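Local coordinates for surface layer protein (Geobacillus stearothermophilus, PDB 2RA1) that probably self-assembles into the crystalline surface layer of the bacterial cell, with this N-terminal part likely involved in binding a cell-wall sugar polymer, at residues F248-D253 / A312-E317; A331-N336 / V392-K397; S344-T349 / I382-K387. All coordinates share one frame; numbering follows the deposited sequence.

How the contacts relate
The three contacts lie in the two beta domains that follow the long helical part of this N-terminal piece, and along the chain contact 1 closes before the other two begin. Contact 1 belongs to the Ig-like domain next to the helices. Its centre is about 43 Å from that of contact 2 and about 46 Å from that of contact 3, and its atoms come no nearer than about 28 Å to either. Contacts 2 and 3 share the last domain of this piece, their centres about 17 Å apart, and the 344-349 / 382-387 pair falls within the chain between the two strands of contact 2. They meet at V392, whose CG1 packs 3.9 Å from L348 CD1 and also against I382 CD1.

Contact 1. Residues F248-D253 / A312-E317; sequences FTKPVD and AGKEFE
F316 pushes its ring in among F248, K250 and V252, and it carries most of the apolar contact here. Its CE2 lies 3.9 Å from F248 CD2, with the two ring planes inclined at 67°. CE1 of F316 packs 4.0 Å from V252 CG2, while its CZ points at K250 O, 3.6 Å away, so the carbonyl oxygen sits at the ring edge and close to its plane. V252 works twice, because its CB also sits over one face of the F248 ring, toward the rim.

Further out, K250 runs extended, with CG roughly anti to the backbone N (chi1 -151°), which carries NZ to within 4.1 Å of K314 CD. The two ammonium nitrogens, K250 NZ and K314 NZ, stay 5.3 Å apart. K250 NZ is hydrogen-bonded to L229 O, just past helix 211-228, and forms a long, weak ion pair with D310; K314 NZ makes only a weak bond to the same carbonyl. A backbone bond of P251 with T311 ties one loop to the other, and one of F316 with L308 closes the second loop on itself.

Chemically, the contact is an apolar plug in the Ig-like domain with two lysines at its border. The L229 carbonyl and D310 together are likely to ease their like charges, and the carbonyl ties this loop pair to the end of the helical part.

Contact 2. Residues A331-N336 / V392-K397; sequences ASITFN and VNATVK
I333 and F335 reach across to A394 and V392 from a strand that runs nearly antiparallel to its partner, at 153°, yet no hydrogen bond joins the two. The axes come no closer than 7.8 Å, and side chains fill the gap between the backbones. I333 stands opposite A394. Its CG1 is anti to the backbone N (chi1 -170°) and the chain continues extended, so CD1 is carried straight over to A394 CB, at 3.7 Å. The same methyl also meets V396 CG2 at 4.2 Å, bridging two residues that point inward from the facing strand.

F335 comes in with the far end of its ring. CZ lies 4.2 Å from A394 CB and is directed at the backbone, where N393 N sits near the ring plane, at its edge, 4.3 Å from CZ. CZ also abuts CG2 of V392, but the modelled separation is too short to be trusted. A394 is thus touched by both large side chains, and its small side chain probably allows both to come close to the strand.

Each strand pairs elsewhere. Strand 332-335 pairs with 352-355, with a classic beta bulge where A331 and S332 both face K355. Strand 389-397 lies between 406-410 and 367-372 in its own sheet, V392 pairing with V406; A394 N and A394 O are also hydrogen-bonded to the side chains of T403 and T402. The N393 side chain leaves the backbone on the side away from the contact, and its ND2 is bonded to N405 OD1. V352, V354, L408 and F370 extend the apolar layer. Alternating inward residues from strands of different sheets, meeting through side chains alone, are characteristic of a beta-sandwich core.

Contact 3. Residues S344-T349 / I382-K387; sequences SAVDLT and INTTGK
A short antiparallel bridge pairs V346 with I382 and leads into an Asx turn and a type II turn on the 382-387 side. V346 N donates to I382 O at 2.8 Å, nearly straight at 173°, and I382 N returns the bond to V346 O at 3.0 Å. Next to the bridge, L348 CD2 packs 4.2 Å from I382 CG1. At the other end S344 lies alongside N383, its O 3.3 Å from N383 CB and its CA 3.3 Å from N383 OD1.

N383 OD1 closes the Asx turn. With CG anti to the backbone N (chi1 -173°), it accepts from T385 N at 3.0 Å, close to the line of the C=O bond. K387 N to T384 O closes the type II turn, and K387 NZ folds back onto N383 O and T385 O. With an alanine in place of N383, T385 N would probably lose its acceptor and the turn would be freer to shift away from S344. The implication is a two-bond backbone tie with an apolar side toward V390 and V392, extended by a turn whose polar groups are met partly from within, by N383 and T385, and partly by P341 and E342.

Contact 1. Residues F248-D253 / A312-E317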
ATOM      1  N   PHE A 248     -13.956  -6.081 -23.029  1.00 59.74           N
ATOM      2  CA  PHE A 248     -14.097  -4.646 -22.780  1.00 61.40           C
ATOM      3  C   PHE A 248     -13.271  -4.183 -21.567  1.00 61.35           C
ATOM      4  O   PHE A 248     -13.060  -4.942 -20.614  1.00 59.87           O
ATOM      5  CB  PHE A 248     -15.565  -4.274 -22.570  1.00 59.95           C
ATOM      6  CG  PHE A 248     -16.500  -4.854 -23.593  1.00 56.56           C
ATOM      7  CD1 PHE A 248     -17.452  -5.794 -23.230  1.00 52.58           C
ATOM      8  CD2 PHE A 248     -16.439  -4.451 -24.919  1.00 60.85           C
ATOM      9  CE1 PHE A 248     -18.322  -6.326 -24.170  1.00 56.36           C
ATOM     10  CE2 PHE A 248     -17.312  -4.983 -25.871  1.00 55.12           C
ATOM     11  CZ  PHE A 248     -18.255  -5.917 -25.494  1.00 51.84           C
ATOM     12  N   THR A 249     -12.818  -2.933 -21.593  1.00 59.49           N
ATOM     13  CA  THR A 249     -12.058  -2.391 -20.472  1.00 60.77           C
ATOM     14  C   THR A 249     -13.000  -1.820 -19.419  1.00 62.26           C
ATOM     15  O   THR A 249     -12.583  -1.076 -18.540  1.00 67.20           O
ATOM     16  CB  THR A 249     -11.091  -1.267 -20.920  1.00 60.87           C
ATOM     17  OG1 THR A 249     -11.844  -0.143 -21.392  1.00 60.23           O
ATOM     18  CG2 THR A 249     -10.146  -1.749 -22.014  1.00 58.18           C
ATOM     19  N   LYS A 250     -14.275  -2.173 -19.505  1.00 65.11           N
ATOM     20  CA  LYS A 250     -15.298  -1.483 -18.734  1.00 63.50           C
ATOM     21  C   LYS A 250     -16.651  -2.076 -19.099  1.00 71.50           C
ATOM     22  O   LYS A 250     -17.012  -2.104 -20.269  1.00 74.44           O
ATOM     23  CB  LYS A 250     -15.256   0.007 -19.085  1.00 58.12           C
ATOM     24  CG  LYS A 250     -15.711   0.952 -17.989  1.00 60.52           C
ATOM     25  CD  LYS A 250     -15.183   2.366 -18.219  1.00 62.31           C
ATOM     26  CE  LYS A 250     -15.707   3.332 -17.165  1.00 64.19           C
ATOM     27  NZ  LYS A 250     -15.696   4.733 -17.655  1.00 61.94           N
ATOM     28  N   PRO A 251     -17.407  -2.555 -18.099  1.00 78.75           N
ATOM     29  CA  PRO A 251     -18.677  -3.257 -18.335  1.00 78.49           C
ATOM     30  C   PRO A 251     -19.559  -2.533 -19.345  1.00 75.04           C
ATOM     31  O   PRO A 251     -19.647  -1.300 -19.349  1.00 74.37           O
ATOM     32  CB  PRO A 251     -19.340  -3.252 -16.950  1.00 83.60           C
ATOM     33  CG  PRO A 251     -18.607  -2.162 -16.191  1.00 84.04           C
ATOM     34  CD  PRO A 251     -17.201  -2.317 -16.664  1.00 82.78           C
ATOM     35  N   VAL A 252     -20.218  -3.303 -20.198  1.00 71.61           N
ATOM     36  CA  VAL A 252     -20.972  -2.723 -21.297  1.00 64.58           C
ATOM     37  C   VAL A 252     -22.489  -2.782 -21.081  1.00 59.45           C
ATOM     38  O   VAL A 252     -23.031  -3.779 -20.592  1.00 58.23           O
ATOM     39  CB  VAL A 252     -20.601  -3.420 -22.617  1.00 63.72           C
ATOM     40  CG1 VAL A 252     -20.899  -4.916 -22.526  1.00 57.23           C
ATOM     41  CG2 VAL A 252     -21.323  -2.772 -23.795  1.00 68.49           C
ATOM     42  N   ASP A 253     -23.170  -1.699 -21.437  1.00 52.53           N
ATOM     43  CA  ASP A 253     -24.623  -1.678 -21.416  1.00 53.71           C
ATOM     44  C   ASP A 253     -25.108  -2.815 -22.307  1.00 64.79           C
ATOM     45  O   ASP A 253     -24.933  -2.769 -23.522  1.00 69.95           O
ATOM     46  CB  ASP A 253     -25.124  -0.328 -21.935  1.00 52.27           C
ATOM     47  CG  ASP A 253     -26.636  -0.246 -22.009  1.00 58.89           C
ATOM     48  OD1 ASP A 253     -27.314  -1.195 -21.557  1.00 69.20           O
ATOM     49  OD2 ASP A 253     -27.149   0.772 -22.522  1.00 50.84           O
ATOM     50  N   ALA A 312     -22.829   2.663 -17.713  1.00 86.05           N
ATOM     51  CA  ALA A 312     -23.417   3.936 -17.333  1.00 85.58           C
ATOM     52  C   ALA A 312     -22.960   5.092 -18.217  1.00 85.75           C
ATOM     53  O   ALA A 312     -22.079   5.860 -17.834  1.00 88.81           O
ATOM     54  CB  ALA A 312     -23.126   4.236 -15.879  1.00 92.34           C
ATOM     55  N   GLY A 313     -23.556   5.199 -19.403  1.00 86.56           N
ATOM     56  CA  GLY A 313     -23.495   6.421 -20.185  1.00 85.74           C
ATOM     57  C   GLY A 313     -22.492   6.557 -21.318  1.00 81.63           C
ATOM     58  O   GLY A 313     -22.883   6.642 -22.479  1.00 79.13           O
ATOM     59  N   LYS A 314     -21.204   6.618 -20.987  1.00 82.03           N
ATOM     60  CA  LYS A 314     -20.171   6.934 -21.978  1.00 76.79           C
ATOM     61  C   LYS A 314     -20.228   6.004 -23.182  1.00 72.31           C
ATOM     62  O   LYS A 314     -20.683   4.864 -23.092  1.00 66.27           O
ATOM     63  CB  LYS A 314     -18.764   6.916 -21.356  1.00 80.97           C
ATOM     64  CG  LYS A 314     -18.598   7.789 -20.115  1.00 82.13           C
ATOM     65  CD  LYS A 314     -17.131   7.936 -19.705  1.00 83.45           C
ATOM     66  CE  LYS A 314     -16.389   8.932 -20.592  1.00 83.18           C
ATOM     67  NZ  LYS A 314     -15.132   9.431 -19.944  1.00 77.71           N
ATOM     68  N   GLU A 315     -19.763   6.497 -24.322  1.00 72.86           N
ATOM     69  CA  GLU A 315     -19.786   5.707 -25.543  1.00 65.53           C
ATOM     70  C   GLU A 315     -18.412   5.117 -25.829  1.00 64.27           C
ATOM     71  O   GLU A 315     -17.404   5.824 -25.774  1.00 63.21           O
ATOM     72  CB  GLU A 315     -20.216   6.587 -26.714  1.00 64.71           C
ATOM     73  CG  GLU A 315     -21.603   7.167 -26.560  1.00 71.55           C
ATOM     74  CD  GLU A 315     -21.854   8.325 -27.496  1.00 76.21           C
ATOM     75  OE1 GLU A 315     -21.012   8.550 -28.390  1.00 77.88           O
ATOM     76  OE2 GLU A 315     -22.885   9.015 -27.335  1.00 78.96           O
ATOM     77  N   PHE A 316     -18.360   3.825 -26.127  1.00 58.52           N
ATOM     78  CA  PHE A 316     -17.119   3.261 -26.638  1.00 56.10           C
ATOM     79  C   PHE A 316     -16.839   3.945 -27.957  1.00 59.54           C
ATOM     80  O   PHE A 316     -17.760   4.308 -28.681  1.00 62.38           O
ATOM     81  CB  PHE A 316     -17.251   1.764 -26.879  1.00 48.53           C
ATOM     82  CG  PHE A 316     -17.463   0.964 -25.631  1.00 44.90           C
ATOM     83  CD1 PHE A 316     -18.651   1.063 -24.927  1.00 42.25           C
ATOM     84  CD2 PHE A 316     -16.486   0.094 -25.182  1.00 42.93           C
ATOM     85  CE1 PHE A 316     -18.858   0.321 -23.792  1.00 44.51           C
ATOM     86  CE2 PHE A 316     -16.683  -0.655 -24.043  1.00 47.13           C
ATOM     87  CZ  PHE A 316     -17.869  -0.540 -23.344  1.00 49.20           C
ATOM     88  N   GLU A 317     -15.569   4.129 -28.280  1.00 63.11           N
ATOM     89  CA  GLU A 317     -15.236   4.675 -29.583  1.00 61.99           C
ATOM     90  C   GLU A 317     -15.377   3.565 -30.635  1.00 52.48           C
ATOM     91  O   GLU A 317     -14.972   2.419 -30.394  1.00 53.19           O
ATOM     92  CB  GLU A 317     -13.817   5.243 -29.570  1.00 68.63           C
ATOM     93  CG  GLU A 317     -13.649   6.466 -30.449  1.00 82.15           C
ATOM     94  CD  GLU A 317     -14.439   7.672 -29.950  1.00 89.01           C
ATOM     95  OE1 GLU A 317     -14.347   7.990 -28.745  1.00 89.49           O
ATOM     96  OE2 GLU A 317     -15.144   8.308 -30.767  1.00 89.75           O
TER

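Contact 2. Residues A331-N336 / V392-K397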
ATOM      1  N   ALA A 331      -1.852 -34.363 -32.735  1.00 38.77           N
ATOM      2  CA  ALA A 331      -0.926 -35.329 -33.287  1.00 38.08           C
ATOM      3  C   ALA A 331      -0.825 -36.537 -32.371  1.00 38.70           C
ATOM      4  O   ALA A 331      -0.650 -37.663 -32.835  1.00 37.33           O
ATOM      5  CB  ALA A 331       0.429 -34.706 -33.477  1.00 41.79           C
ATOM      6  N   SER A 332      -0.926 -36.303 -31.068  1.00 35.40           N
ATOM      7  CA  SER A 332      -0.891 -37.413 -30.129  1.00 33.71           C
ATOM      8  C   SER A 332      -1.907 -37.273 -28.980  1.00 30.31           C
ATOM      9  O   SER A 332      -2.379 -36.175 -28.672  1.00 29.89           O
ATOM     10  CB  SER A 332       0.534 -37.635 -29.607  1.00 30.86           C
ATOM     11  OG  SER A 332       0.803 -36.877 -28.449  1.00 32.25           O
ATOM     12  N   ILE A 333      -2.253 -38.403 -28.375  1.00 25.44           N
ATOM     13  CA  ILE A 333      -3.133 -38.394 -27.232  1.00 31.32           C
ATOM     14  C   ILE A 333      -2.783 -39.525 -26.287  1.00 34.08           C
ATOM     15  O   ILE A 333      -2.551 -40.649 -26.718  1.00 31.01           O
ATOM     16  CB  ILE A 333      -4.619 -38.452 -27.635  1.00 28.10           C
ATOM     17  CG1 ILE A 333      -5.487 -38.194 -26.406  1.00 27.35           C
ATOM     18  CG2 ILE A 333      -4.960 -39.771 -28.277  1.00 20.38           C
ATOM     19  CD1 ILE A 333      -6.946 -38.362 -26.640  1.00 21.29           C
ATOM     20  N   THR A 334      -2.718 -39.206 -24.993  1.00 30.74           N
ATOM     21  CA  THR A 334      -2.416 -40.205 -23.973  1.00 26.33           C
ATOM     22  C   THR A 334      -3.196 -39.959 -22.682  1.00 26.26           C
ATOM     23  O   THR A 334      -3.621 -38.839 -22.407  1.00 25.75           O
ATOM     24  CB  THR A 334      -0.933 -40.220 -23.636  1.00 29.61           C
ATOM     25  OG1 THR A 334      -0.558 -38.929 -23.145  1.00 34.13           O
ATOM     26  CG2 THR A 334      -0.107 -40.531 -24.889  1.00 38.14           C
ATOM     27  N   PHE A 335      -3.372 -41.029 -21.908  1.00 23.48           N
ATOM     28  CA  PHE A 335      -3.962 -40.974 -20.586  1.00 22.44           C
ATOM     29  C   PHE A 335      -2.898 -40.482 -19.613  1.00 26.98           C
ATOM     30  O   PHE A 335      -1.719 -40.845 -19.724  1.00 28.92           O
ATOM     31  CB  PHE A 335      -4.490 -42.353 -20.191  1.00 23.53           C
ATOM     32  CG  PHE A 335      -5.840 -42.659 -20.765  1.00 21.63           C
ATOM     33  CD1 PHE A 335      -5.979 -43.529 -21.839  1.00 24.22           C
ATOM     34  CD2 PHE A 335      -6.974 -42.055 -20.248  1.00 25.39           C
ATOM     35  CE1 PHE A 335      -7.228 -43.797 -22.378  1.00 19.20           C
ATOM     36  CE2 PHE A 335      -8.226 -42.313 -20.780  1.00 21.24           C
ATOM     37  CZ  PHE A 335      -8.345 -43.181 -21.863  1.00 20.07           C
ATOM     38  N   ASN A 336      -3.298 -39.636 -18.672  1.00 28.65           N
ATOM     39  CA  ASN A 336      -2.315 -38.972 -17.830  1.00 32.12           C
ATOM     40  C   ASN A 336      -1.633 -39.926 -16.859  1.00 31.19           C
ATOM     41  O   ASN A 336      -0.455 -39.755 -16.525  1.00 32.24           O
ATOM     42  CB  ASN A 336      -2.952 -37.791 -17.113  1.00 29.45           C
ATOM     43  CG  ASN A 336      -3.473 -36.775 -18.071  1.00 31.54           C
ATOM     44  OD1 ASN A 336      -3.036 -36.721 -19.219  1.00 36.42           O
ATOM     45  ND2 ASN A 336      -4.420 -35.964 -17.628  1.00 36.13           N
ATOM     46  N   VAL A 392     -10.424 -48.400 -21.476  1.00 20.82           N
ATOM     47  CA  VAL A 392     -10.924 -47.161 -22.049  1.00 26.77           C
ATOM     48  C   VAL A 392     -10.117 -46.820 -23.290  1.00 27.64           C
ATOM     49  O   VAL A 392      -8.997 -47.313 -23.483  1.00 18.11           O
ATOM     50  CB  VAL A 392     -10.829 -45.999 -21.050  1.00 31.96           C
ATOM     51  CG1 VAL A 392     -11.744 -46.226 -19.866  1.00 27.81           C
ATOM     52  CG2 VAL A 392      -9.397 -45.867 -20.553  1.00 42.71           C
ATOM     53  N   ASN A 393     -10.703 -45.972 -24.127  1.00 30.06           N
ATOM     54  CA  ASN A 393     -10.112 -45.588 -25.401  1.00 21.93           C
ATOM     55  C   ASN A 393     -10.515 -44.154 -25.744  1.00 26.20           C
ATOM     56  O   ASN A 393     -11.688 -43.854 -25.960  1.00 29.69           O
ATOM     57  CB  ASN A 393     -10.592 -46.550 -26.479  1.00 25.58           C
ATOM     58  CG  ASN A 393      -9.952 -46.294 -27.822  1.00 30.97           C
ATOM     59  OD1 ASN A 393      -9.765 -45.143 -28.242  1.00 29.10           O
ATOM     60  ND2 ASN A 393      -9.611 -47.377 -28.511  1.00 23.62           N
ATOM     61  N   ALA A 394      -9.552 -43.251 -25.760  1.00 26.63           N
ATOM     62  CA  ALA A 394      -9.833 -41.891 -26.173  1.00 21.76           C
ATOM     63  C   ALA A 394      -9.364 -41.675 -27.619  1.00 31.88           C
ATOM     64  O   ALA A 394      -8.229 -42.018 -27.987  1.00 28.37           O
ATOM     65  CB  ALA A 394      -9.170 -40.893 -25.228  1.00 21.07           C
ATOM     66  N   THR A 395     -10.255 -41.126 -28.436  1.00 30.48           N
ATOM     67  CA  THR A 395      -9.931 -40.792 -29.812  1.00 26.20           C
ATOM     68  C   THR A 395     -10.358 -39.348 -30.008  1.00 33.98           C
ATOM     69  O   THR A 395     -11.440 -38.959 -29.573  1.00 33.85           O
ATOM     70  CB  THR A 395     -10.668 -41.695 -30.834  1.00 23.13           C
ATOM     71  OG1 THR A 395     -10.249 -43.053 -30.683  1.00 32.97           O
ATOM     72  CG2 THR A 395     -10.347 -41.264 -32.258  1.00 24.44           C
ATOM     73  N   VAL A 396      -9.489 -38.542 -30.616  1.00 41.40           N
ATOM     74  CA  VAL A 396      -9.846 -37.173 -30.957  1.00 45.94           C
ATOM     75  C   VAL A 396     -10.740 -37.227 -32.179  1.00 45.43           C
ATOM     76  O   VAL A 396     -10.316 -37.686 -33.238  1.00 50.98           O
ATOM     77  CB  VAL A 396      -8.616 -36.327 -31.303  1.00 44.70           C
ATOM     78  CG1 VAL A 396      -9.049 -34.942 -31.728  1.00 52.41           C
ATOM     79  CG2 VAL A 396      -7.679 -36.243 -30.136  1.00 33.80           C
ATOM     80  N   LYS A 397     -11.978 -36.781 -32.038  1.00 39.81           N
ATOM     81  CA  LYS A 397     -12.909 -36.874 -33.153  1.00 52.51           C
ATOM     82  C   LYS A 397     -12.551 -35.810 -34.186  1.00 55.83           C
ATOM     83  O   LYS A 397     -12.177 -34.693 -33.820  1.00 52.78           O
ATOM     84  CB  LYS A 397     -14.349 -36.682 -32.669  1.00 56.85           C
ATOM     85  CG  LYS A 397     -15.403 -37.028 -33.710  1.00 59.87           C
ATOM     86  CD  LYS A 397     -16.768 -36.449 -33.354  1.00 63.50           C
ATOM     87  CE  LYS A 397     -16.749 -34.923 -33.392  1.00 68.09           C
ATOM     88  NZ  LYS A 397     -18.121 -34.323 -33.511  1.00 71.48           N
TER

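Contact 3. Residues S344-T349 / I382-K387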
ATOM      1  N   SER A 344     -18.254 -43.126  -8.711  1.00 31.16           N
ATOM      2  CA  SER A 344     -19.408 -43.533  -9.498  1.00 39.18           C
ATOM      3  C   SER A 344     -19.587 -42.710 -10.783  1.00 36.25           C
ATOM      4  O   SER A 344     -20.392 -43.064 -11.639  1.00 35.10           O
ATOM      5  CB  SER A 344     -20.679 -43.530  -8.641  1.00 45.90           C
ATOM      6  OG  SER A 344     -20.541 -42.661  -7.535  1.00 58.61           O
ATOM      7  N   ALA A 345     -18.822 -41.630 -10.925  1.00 30.39           N
ATOM      8  CA  ALA A 345     -18.852 -40.840 -12.160  1.00 30.96           C
ATOM      9  C   ALA A 345     -17.529 -40.103 -12.399  1.00 36.03           C
ATOM     10  O   ALA A 345     -17.326 -38.981 -11.938  1.00 38.60           O
ATOM     11  CB  ALA A 345     -20.043 -39.867 -12.169  1.00 30.33           C
ATOM     12  N   VAL A 346     -16.637 -40.763 -13.127  1.00 31.10           N
ATOM     13  CA  VAL A 346     -15.316 -40.242 -13.459  1.00 20.94           C
ATOM     14  C   VAL A 346     -15.328 -39.680 -14.887  1.00 20.62           C
ATOM     15  O   VAL A 346     -15.580 -40.406 -15.839  1.00 23.51           O
ATOM     16  CB  VAL A 346     -14.271 -41.384 -13.353  1.00 27.89           C
ATOM     17  CG1 VAL A 346     -12.921 -40.972 -13.907  1.00 20.76           C
ATOM     18  CG2 VAL A 346     -14.161 -41.883 -11.911  1.00 20.66           C
ATOM     19  N   ASP A 347     -15.085 -38.382 -15.021  1.00 25.09           N
ATOM     20  CA  ASP A 347     -14.995 -37.729 -16.323  1.00 29.40           C
ATOM     21  C   ASP A 347     -13.663 -38.067 -17.001  1.00 32.16           C
ATOM     22  O   ASP A 347     -12.607 -37.601 -16.590  1.00 35.56           O
ATOM     23  CB  ASP A 347     -15.136 -36.212 -16.144  1.00 33.68           C
ATOM     24  CG  ASP A 347     -15.148 -35.451 -17.460  1.00 32.38           C
ATOM     25  OD1 ASP A 347     -14.820 -36.036 -18.493  1.00 32.72           O
ATOM     26  OD2 ASP A 347     -15.471 -34.250 -17.456  1.00 37.23           O
ATOM     27  N   LEU A 348     -13.727 -38.871 -18.050  1.00 30.50           N
ATOM     28  CA  LEU A 348     -12.543 -39.294 -18.781  1.00 31.27           C
ATOM     29  C   LEU A 348     -11.746 -38.191 -19.517  1.00 33.02           C
ATOM     30  O   LEU A 348     -10.554 -38.366 -19.770  1.00 35.73           O
ATOM     31  CB  LEU A 348     -12.929 -40.405 -19.756  1.00 26.84           C
ATOM     32  CG  LEU A 348     -13.309 -41.713 -19.067  1.00 25.29           C
ATOM     33  CD1 LEU A 348     -13.619 -42.764 -20.104  1.00 24.51           C
ATOM     34  CD2 LEU A 348     -12.190 -42.186 -18.175  1.00 21.76           C
ATOM     35  N   THR A 349     -12.397 -37.082 -19.874  1.00 21.20           N
ATOM     36  CA  THR A 349     -11.705 -35.958 -20.514  1.00 27.49           C
ATOM     37  C   THR A 349     -10.680 -35.285 -19.579  1.00 29.73           C
ATOM     38  O   THR A 349      -9.781 -34.581 -20.026  1.00 36.11           O
ATOM     39  CB  THR A 349     -12.689 -34.893 -21.070  1.00 25.43           C
ATOM     40  OG1 THR A 349     -13.429 -34.319 -19.998  1.00 34.89           O
ATOM     41  CG2 THR A 349     -13.666 -35.516 -22.039  1.00 31.29           C
ATOM     42  N   ILE A 382     -17.576 -42.484 -16.570  1.00 18.77           N
ATOM     43  CA  ILE A 382     -17.746 -43.892 -16.177  1.00 23.82           C
ATOM     44  C   ILE A 382     -17.774 -44.141 -14.662  1.00 22.60           C
ATOM     45  O   ILE A 382     -17.239 -43.372 -13.877  1.00 25.25           O
ATOM     46  CB  ILE A 382     -16.719 -44.857 -16.843  1.00 28.15           C
ATOM     47  CG1 ILE A 382     -15.270 -44.510 -16.463  1.00 27.55           C
ATOM     48  CG2 ILE A 382     -16.906 -44.892 -18.349  1.00 24.95           C
ATOM     49  CD1 ILE A 382     -14.289 -45.651 -16.741  1.00 19.02           C
ATOM     50  N   ASN A 383     -18.401 -45.240 -14.272  1.00 31.63           N
ATOM     51  CA  ASN A 383     -18.499 -45.636 -12.880  1.00 28.37           C
ATOM     52  C   ASN A 383     -17.469 -46.724 -12.555  1.00 29.26           C
ATOM     53  O   ASN A 383     -17.569 -47.846 -13.038  1.00 32.95           O
ATOM     54  CB  ASN A 383     -19.914 -46.158 -12.629  1.00 33.34           C
ATOM     55  CG  ASN A 383     -20.184 -46.450 -11.167  1.00 35.10           C
ATOM     56  OD1 ASN A 383     -19.271 -46.710 -10.387  1.00 29.33           O
ATOM     57  ND2 ASN A 383     -21.448 -46.391 -10.788  1.00 36.42           N
ATOM     58  N   THR A 384     -16.475 -46.391 -11.742  1.00 26.23           N
ATOM     59  CA  THR A 384     -15.381 -47.319 -11.450  1.00 31.09           C
ATOM     60  C   THR A 384     -15.510 -47.971 -10.076  1.00 33.91           C
ATOM     61  O   THR A 384     -14.641 -48.749  -9.664  1.00 40.61           O
ATOM     62  CB  THR A 384     -13.987 -46.625 -11.528  1.00 26.57           C
ATOM     63  OG1 THR A 384     -13.951 -45.521 -10.616  1.00 29.56           O
ATOM     64  CG2 THR A 384     -13.718 -46.106 -12.930  1.00 27.88           C
ATOM     65  N   THR A 385     -16.590 -47.647  -9.370  1.00 33.76           N
ATOM     66  CA  THR A 385     -16.796 -48.158  -8.021  1.00 41.95           C
ATOM     67  C   THR A 385     -16.820 -49.683  -8.017  1.00 40.42           C
ATOM     68  O   THR A 385     -17.433 -50.319  -8.878  1.00 35.22           O
ATOM     69  CB  THR A 385     -18.086 -47.599  -7.358  1.00 40.87           C
ATOM     70  OG1 THR A 385     -19.206 -47.881  -8.193  1.00 49.43           O
ATOM     71  CG2 THR A 385     -17.999 -46.094  -7.153  1.00 31.86           C
ATOM     72  N   GLY A 386     -16.126 -50.254  -7.036  1.00 45.51           N
ATOM     73  CA  GLY A 386     -16.007 -51.693  -6.891  1.00 43.41           C
ATOM     74  C   GLY A 386     -15.237 -52.373  -8.009  1.00 49.42           C
ATOM     75  O   GLY A 386     -15.317 -53.588  -8.168  1.00 57.57           O
ATOM     76  N   LYS A 387     -14.500 -51.598  -8.797  1.00 45.67           N
ATOM     77  CA  LYS A 387     -13.673 -52.181  -9.845  1.00 34.70           C
ATOM     78  C   LYS A 387     -12.196 -51.965  -9.560  1.00 38.34           C
ATOM     79  O   LYS A 387     -11.805 -50.965  -8.964  1.00 38.56           O
ATOM     80  CB  LYS A 387     -14.070 -51.637 -11.223  1.00 35.92           C
ATOM     81  CG  LYS A 387     -15.371 -52.244 -11.754  1.00 37.85           C
ATOM     82  CD  LYS A 387     -16.023 -51.388 -12.822  1.00 53.57           C
ATOM     83  CE  LYS A 387     -17.553 -51.467 -12.754  1.00 66.18           C
ATOM     84  NZ  LYS A 387     -18.133 -50.495 -11.745  1.00 69.40           N
TER